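Side-chain contacts in MATE family efflux transporter (Vibrio cholerae, PDB 6IDP), which is a bacterial MATE multidrug efflux transporter that probably exports drugs across the membrane, with conformational changes that depend on protons: residues P209-A212 and W216-Y219; L326-F331 and L351-V356. All coordinates share one frame; numbering follows the deposited sequence.

Both contacts sit at the periphery of this almost wholly helical transporter, each centred 25 Å from the middle of the chain and on opposite sides of it. Their centres are 47 Å apart and their nearest atoms about 36 Å, so they do not touch. Contact 1 is local: the end of helix 189-213 is closed off by the loop that follows it. Contact 2 instead brings together two separate helices, 303-330 and 343-355, in the later part of the chain. What they share is monoolein (OLC). One molecule meets Tyr219 at contact 1 by its glycerol-ester end, whereas two others meet contact 2 through their hydrocarbon chains.

Contact 1 of 2, residues P209-A212 and W216-Y219; sequences PKVA and WTSY. With OLC ((2R)-2,3-dihydroxypropyl (9Z)-octadec-9-enoate), chain C.
This is a local fold-back contact at the C-terminal end of helix 189-213: the chain leaves the helix, and segment 216-219 folds back against its last turn on the way to helix 226-259. One backbone hydrogen bond pins the turn. Trp216 N donates to Val211 O over 3.0 Å, nearly straight at 171°, with the donor tilted 20° from the carbonyl plane. The bond spans five residues, one more than an alpha-helical bond, so it marks where the chain swings off the helix axis.

The side chains pack round it. Val211 turns CG1 opposite its own backbone N (chi1 166°), and that methyl is shared by two partners: it meets Trp216 CB at 3.8 Å and Thr217 CG2 at 3.6 Å, the valine and threonine side chains crossing at about a right angle. The indole itself extends past the valine, and Val211 touches the root of Trp216 more than its ring. Further along, a water bridges the two segments, donating to Thr217 O at 3.3 Å and weakly to Ala212 O. At the far end Tyr219 O lies 3.3 Å from C24 of the chain C monoolein, a plain contact; that lipid is hydrogen-bonded to Trp221 N.

Around this turn, Val211 rests on Cys154 of helix 124-156 and Trp216 on Val153 and Cys154, while Tyr219 packs on Ile95 and Val96 of helix 84-111.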
loop_
_atom_site.group_PDB
_atom_site.type_symbol
_atom_site.label_atom_id
_atom_site.label_comp_id
_atom_site.label_asym_id
_atom_site.label_seq_id
_atom_site.Cartn_x
_atom_site.Cartn_y
_atom_site.Cartn_z
ATOM N N PRO A 209 16.920 15.453 8.932
ATOM C CA PRO A 209 18.169 15.588 9.694
ATOM C C PRO A 209 18.514 14.341 10.504
ATOM O O PRO A 209 19.692 14.087 10.754
ATOM C CB PRO A 209 17.892 16.780 10.620
ATOM C CG PRO A 209 16.405 16.869 10.703
ATOM C CD PRO A 209 15.909 16.436 9.363
ATOM N N LYS A 210 17.503 13.582 10.913
ATOM C CA LYS A 210 17.740 12.345 11.647
ATOM C C LYS A 210 18.388 11.300 10.742
ATOM O O LYS A 210 19.305 10.587 11.153
ATOM C CB LYS A 210 16.436 11.811 12.237
ATOM C CG LYS A 210 16.013 12.492 13.533
ATOM C CD LYS A 210 14.540 12.249 13.828
ATOM C CE LYS A 210 14.209 12.509 15.290
ATOM N NZ LYS A 210 14.688 13.840 15.752
ATOM N N VAL A 211 17.911 11.223 9.504
ATOM C CA VAL A 211 18.471 10.303 8.524
ATOM C C VAL A 211 19.928 10.662 8.219
ATOM O O VAL A 211 20.790 9.784 8.126
ATOM C CB VAL A 211 17.632 10.300 7.227
ATOM C CG1 VAL A 211 18.381 9.630 6.093
ATOM C CG2 VAL A 211 16.295 9.609 7.468
ATOM N N ALA A 212 20.203 11.955 8.095
ATOM C CA ALA A 212 21.555 12.427 7.825
ATOM C C ALA A 212 22.488 12.187 9.014
ATOM O O ALA A 212 23.640 11.792 8.834
ATOM C CB ALA A 212 21.533 13.898 7.465
ATOM N N TRP A 216 22.492 7.661 6.913
ATOM C CA TRP A 216 21.745 6.736 6.071
ATOM C C TRP A 216 21.637 7.266 4.646
ATOM O O TRP A 216 21.165 6.573 3.744
ATOM C CB TRP A 216 20.358 6.483 6.661
ATOM C CG TRP A 216 20.401 5.678 7.920
ATOM C CD1 TRP A 216 21.476 5.002 8.424
ATOM C CD2 TRP A 216 19.323 5.460 8.840
ATOM N NE1 TRP A 216 21.132 4.377 9.597
ATOM C CE2 TRP A 216 19.818 4.641 9.874
ATOM C CE3 TRP A 216 17.991 5.877 8.887
ATOM C CZ2 TRP A 216 19.023 4.230 10.943
ATOM C CZ3 TRP A 216 17.205 5.469 9.949
ATOM C CH2 TRP A 216 17.722 4.654 10.961
ATOM N N THR A 217 22.079 8.504 4.457
ATOM C CA THR A 217 22.165 9.104 3.132
ATOM C C THR A 217 23.522 9.770 2.946
ATOM O O THR A 217 24.081 10.333 3.889
ATOM C CB THR A 217 21.062 10.156 2.893
ATOM O OG1 THR A 217 21.062 11.101 3.970
ATOM C CG2 THR A 217 19.696 9.497 2.796
ATOM N N SER A 218 24.049 9.698 1.728
ATOM C CA SER A 218 25.283 10.392 1.389
ATOM C C SER A 218 25.193 10.982 -0.007
ATOM O O SER A 218 24.568 10.401 -0.891
ATOM C CB SER A 218 26.486 9.449 1.476
ATOM O OG SER A 218 27.647 10.088 0.985
ATOM N N TYR A 219 25.826 12.132 -0.207
ATOM C CA TYR A 219 25.853 12.749 -1.524
ATOM C C TYR A 219 27.280 12.859 -2.040
ATOM O O TYR A 219 27.589 13.687 -2.894
ATOM C CB TYR A 219 25.151 14.106 -1.482
ATOM C CG TYR A 219 23.674 13.934 -1.212
ATOM C CD1 TYR A 219 22.805 13.572 -2.232
ATOM C CD2 TYR A 219 23.158 14.081 0.068
ATOM C CE1 TYR A 219 21.458 13.388 -1.992
ATOM C CE2 TYR A 219 21.810 13.900 0.320
ATOM C CZ TYR A 219 20.965 13.553 -0.715
ATOM O OH TYR A 219 19.622 13.372 -0.468
HETATM C C10 OLC C . 16.922 17.808 -7.067
HETATM C C9 OLC C . 18.219 17.630 -6.746
HETATM C C11 OLC C . 16.472 19.053 -7.798
HETATM C C8 OLC C . 19.254 18.672 -7.108
HETATM C C24 OLC C . 29.594 15.323 -4.905
HETATM C C12 OLC C . 14.996 19.269 -7.541
HETATM C C7 OLC C . 20.477 18.477 -6.240
HETATM C C13 OLC C . 14.224 18.034 -7.952
HETATM C C6 OLC C . 21.697 18.313 -7.120
HETATM C C14 OLC C . 12.775 18.192 -7.546
HETATM C C5 OLC C . 21.703 16.935 -7.747
HETATM C C4 OLC C . 22.171 15.914 -6.732
HETATM C C3 OLC C . 23.403 15.198 -7.242
HETATM C C2 OLC C . 24.651 15.894 -6.740
HETATM C C21 OLC C . 27.883 14.047 -6.156
HETATM C C1 OLC C . 25.675 14.865 -6.305
HETATM C C22 OLC C . 29.332 14.480 -6.134
HETATM O O19 OLC C . 25.311 13.774 -5.912
HETATM O O25 OLC C . 30.796 16.043 -5.059
HETATM O O23 OLC C . 30.156 13.339 -6.109
HETATM O O20 OLC C . 27.048 15.164 -6.352
HETATM O O HOH W 1 25.791 11.810 6.233
#

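Contact 2 of 2, residues L326-F331 and L351-V356. With OLC ((2R)-2,3-dihydroxypropyl (9Z)-octadec-9-enoate), chain E; OLC ((2R)-2,3-dihydroxypropyl (9Z)-octadec-9-enoate), chain D.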
loop_
_atom_site.group_PDB
_atom_site.type_symbol
_atom_site.label_atom_id
_atom_site.label_comp_id
_atom_site.label_asym_id
_atom_site.label_seq_id
_atom_site.Cartn_x
_atom_site.Cartn_y
_atom_site.Cartn_z
ATOM N N LEU A 326 -13.711 -15.468 12.651
ATOM C CA LEU A 326 -14.619 -16.060 13.627
ATOM C C LEU A 326 -15.439 -14.998 14.349
ATOM O O LEU A 326 -16.661 -15.117 14.462
ATOM C CB LEU A 326 -13.841 -16.897 14.641
ATOM C CG LEU A 326 -13.453 -18.301 14.177
ATOM C CD1 LEU A 326 -12.519 -18.960 15.181
ATOM C CD2 LEU A 326 -14.699 -19.146 13.964
ATOM N N VAL A 327 -14.764 -13.964 14.840
ATOM C CA VAL A 327 -15.433 -12.859 15.515
ATOM C C VAL A 327 -16.435 -12.186 14.572
ATOM O O VAL A 327 -17.568 -11.897 14.961
ATOM C CB VAL A 327 -14.418 -11.818 16.027
ATOM C CG1 VAL A 327 -15.132 -10.615 16.620
ATOM C CG2 VAL A 327 -13.484 -12.446 17.050
ATOM N N THR A 328 -16.014 -11.960 13.330
ATOM C CA THR A 328 -16.863 -11.331 12.325
ATOM C C THR A 328 -18.066 -12.207 11.983
ATOM O O THR A 328 -19.173 -11.707 11.784
ATOM C CB THR A 328 -16.076 -11.031 11.034
ATOM O OG1 THR A 328 -14.924 -10.239 11.350
ATOM C CG2 THR A 328 -16.946 -10.279 10.037
ATOM N N TYR A 329 -17.838 -13.514 11.920
ATOM C CA TYR A 329 -18.882 -14.490 11.621
ATOM C C TYR A 329 -19.969 -14.477 12.689
ATOM O O TYR A 329 -21.165 -14.488 12.376
ATOM C CB TYR A 329 -18.270 -15.886 11.510
ATOM C CG TYR A 329 -19.190 -16.979 11.005
ATOM C CD1 TYR A 329 -19.377 -17.181 9.645
ATOM C CD2 TYR A 329 -19.836 -17.836 11.889
ATOM C CE1 TYR A 329 -20.200 -18.194 9.176
ATOM C CE2 TYR A 329 -20.660 -18.850 11.433
ATOM C CZ TYR A 329 -20.837 -19.026 10.074
ATOM O OH TYR A 329 -21.655 -20.032 9.614
ATOM N N VAL A 330 -19.547 -14.456 13.949
ATOM C CA VAL A 330 -20.486 -14.445 15.063
ATOM C C VAL A 330 -21.331 -13.172 15.069
ATOM O O VAL A 330 -22.540 -13.223 15.279
ATOM C CB VAL A 330 -19.752 -14.582 16.411
ATOM C CG1 VAL A 330 -20.731 -14.450 17.565
ATOM C CG2 VAL A 330 -19.029 -15.917 16.487
ATOM N N PHE A 331 -20.693 -12.036 14.808
ATOM C CA PHE A 331 -21.356 -10.747 14.956
ATOM C C PHE A 331 -21.662 -10.058 13.624
ATOM O O PHE A 331 -21.823 -8.839 13.579
ATOM C CB PHE A 331 -20.500 -9.821 15.830
ATOM C CG PHE A 331 -20.296 -10.327 17.237
ATOM C CD1 PHE A 331 -21.352 -10.359 18.138
ATOM C CD2 PHE A 331 -19.045 -10.751 17.664
ATOM C CE1 PHE A 331 -21.163 -10.818 19.437
ATOM C CE2 PHE A 331 -18.851 -11.206 18.958
ATOM C CZ PHE A 331 -19.908 -11.240 19.844
ATOM N N LEU A 351 -24.164 -11.011 4.274
ATOM C CA LEU A 351 -23.712 -12.189 3.547
ATOM C C LEU A 351 -22.213 -12.132 3.266
ATOM O O LEU A 351 -21.513 -13.135 3.377
ATOM C CB LEU A 351 -24.482 -12.335 2.235
ATOM C CG LEU A 351 -24.246 -13.647 1.491
ATOM C CD1 LEU A 351 -24.664 -14.826 2.355
ATOM C CD2 LEU A 351 -24.994 -13.656 0.174
ATOM N N HIS A 352 -21.728 -10.952 2.895
ATOM C CA HIS A 352 -20.313 -10.770 2.604
ATOM C C HIS A 352 -19.459 -11.101 3.824
ATOM O O HIS A 352 -18.416 -11.742 3.712
ATOM C CB HIS A 352 -20.043 -9.336 2.144
ATOM C CG HIS A 352 -18.588 -9.010 1.995
ATOM N ND1 HIS A 352 -17.929 -9.092 0.789
ATOM C CD2 HIS A 352 -17.671 -8.602 2.904
ATOM C CE1 HIS A 352 -16.662 -8.748 0.962
ATOM N NE2 HIS A 352 -16.481 -8.447 2.231
ATOM N N LEU A 353 -19.927 -10.673 4.992
ATOM C CA LEU A 353 -19.159 -10.785 6.226
ATOM C C LEU A 353 -19.045 -12.211 6.767
ATOM O O LEU A 353 -18.226 -12.471 7.650
ATOM C CB LEU A 353 -19.770 -9.882 7.299
ATOM C CG LEU A 353 -19.676 -8.381 7.028
ATOM C CD1 LEU A 353 -20.251 -7.589 8.192
ATOM C CD2 LEU A 353 -18.229 -7.983 6.759
ATOM N N VAL A 354 -19.863 -13.129 6.254
ATOM C CA VAL A 354 -19.809 -14.519 6.708
ATOM C C VAL A 354 -19.138 -15.427 5.684
ATOM O O VAL A 354 -18.839 -16.584 5.975
ATOM C CB VAL A 354 -21.218 -15.090 7.015
ATOM C CG1 VAL A 354 -21.902 -14.286 8.104
ATOM C CG2 VAL A 354 -22.069 -15.136 5.758
ATOM N N ILE A 355 -18.903 -14.901 4.488
ATOM C CA ILE A 355 -18.325 -15.701 3.415
ATOM C C ILE A 355 -16.863 -15.353 3.146
ATOM O O ILE A 355 -16.002 -16.231 3.138
ATOM C CB ILE A 355 -19.124 -15.537 2.104
ATOM C CG1 ILE A 355 -20.530 -16.118 2.262
ATOM C CG2 ILE A 355 -18.407 -16.216 0.946
ATOM C CD1 ILE A 355 -21.383 -16.013 1.009
ATOM N N VAL A 356 -16.588 -14.070 2.932
ATOM C CA VAL A 356 -15.261 -13.629 2.498
ATOM C C VAL A 356 -14.151 -13.598 3.576
ATOM O O VAL A 356 -13.028 -14.013 3.289
ATOM C CB VAL A 356 -15.354 -12.228 1.848
ATOM C CG1 VAL A 356 -13.994 -11.774 1.349
ATOM C CG2 VAL A 356 -16.351 -12.250 0.700
HETATM C C8 OLC E . -27.930 -14.467 10.507
HETATM C C7 OLC E . -26.802 -15.326 11.032
HETATM C C6 OLC E . -26.345 -16.311 9.977
HETATM C C5 OLC E . -25.162 -17.091 10.509
HETATM C C4 OLC E . -24.077 -17.189 9.456
HETATM C C3 OLC E . -24.579 -17.972 8.260
HETATM C C2 OLC E . -23.396 -18.407 7.421
HETATM C C1 OLC E . -23.834 -19.448 6.414
HETATM C C18 OLC D . -16.193 -19.499 10.316
HETATM C C10 OLC D . -20.939 -20.570 2.571
HETATM C C9 OLC D . -21.690 -21.685 2.467
HETATM C C17 OLC D . -16.422 -19.075 8.883
HETATM C C11 OLC D . -19.442 -20.634 2.343
HETATM C C16 OLC D . -16.957 -20.239 8.076
HETATM C C12 OLC D . -18.761 -21.240 3.552
HETATM C C15 OLC D . -17.670 -19.694 6.859
HETATM C C13 OLC D . -18.518 -20.169 4.595
HETATM C C14 OLC D . -17.851 -20.773 5.813
#
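The Tyr329 ring presents its edge to Val354: the carbonyl O of Val354 lies in the ring plane, 3.8 Å from CD1, and Val354 CB is equally close to the same carbon. Over one face runs a monoolein chain (chain D), with C18 3.9 Å above the plane toward the rim. A second monoolein (chain E) comes in obliquely at the hydroxyl end, its C2 3.2 Å from Tyr329 OH. With CG opposite the backbone N (chi1 -171°), the ring swings out from its helix and its CD1 edge comes beside Val354.

Deeper in, Thr328 takes over. The Thr328 and Leu353 side chains cross at about a right angle, with Thr328 CG2 3.5 Å from Leu353 O and 4.0 Å from Leu353 CB, while OG1 bonds back to Ile324 O in its own helix. The axes of 326-330 and 351-355 come within 8.5 Å, 146° between their directions, so these segments run roughly antiparallel. Phe275 of helix 263-279 backs both Thr328 and Leu353.

No hydrogen bond links the two segments; methyls, ring carbons and carbonyl oxygens meet by van der Waals contact. The Tyr329 side is probably lipid-facing, consistent with a membrane-embedded helix pair, while Thr328 and Leu353 are buried within the protein.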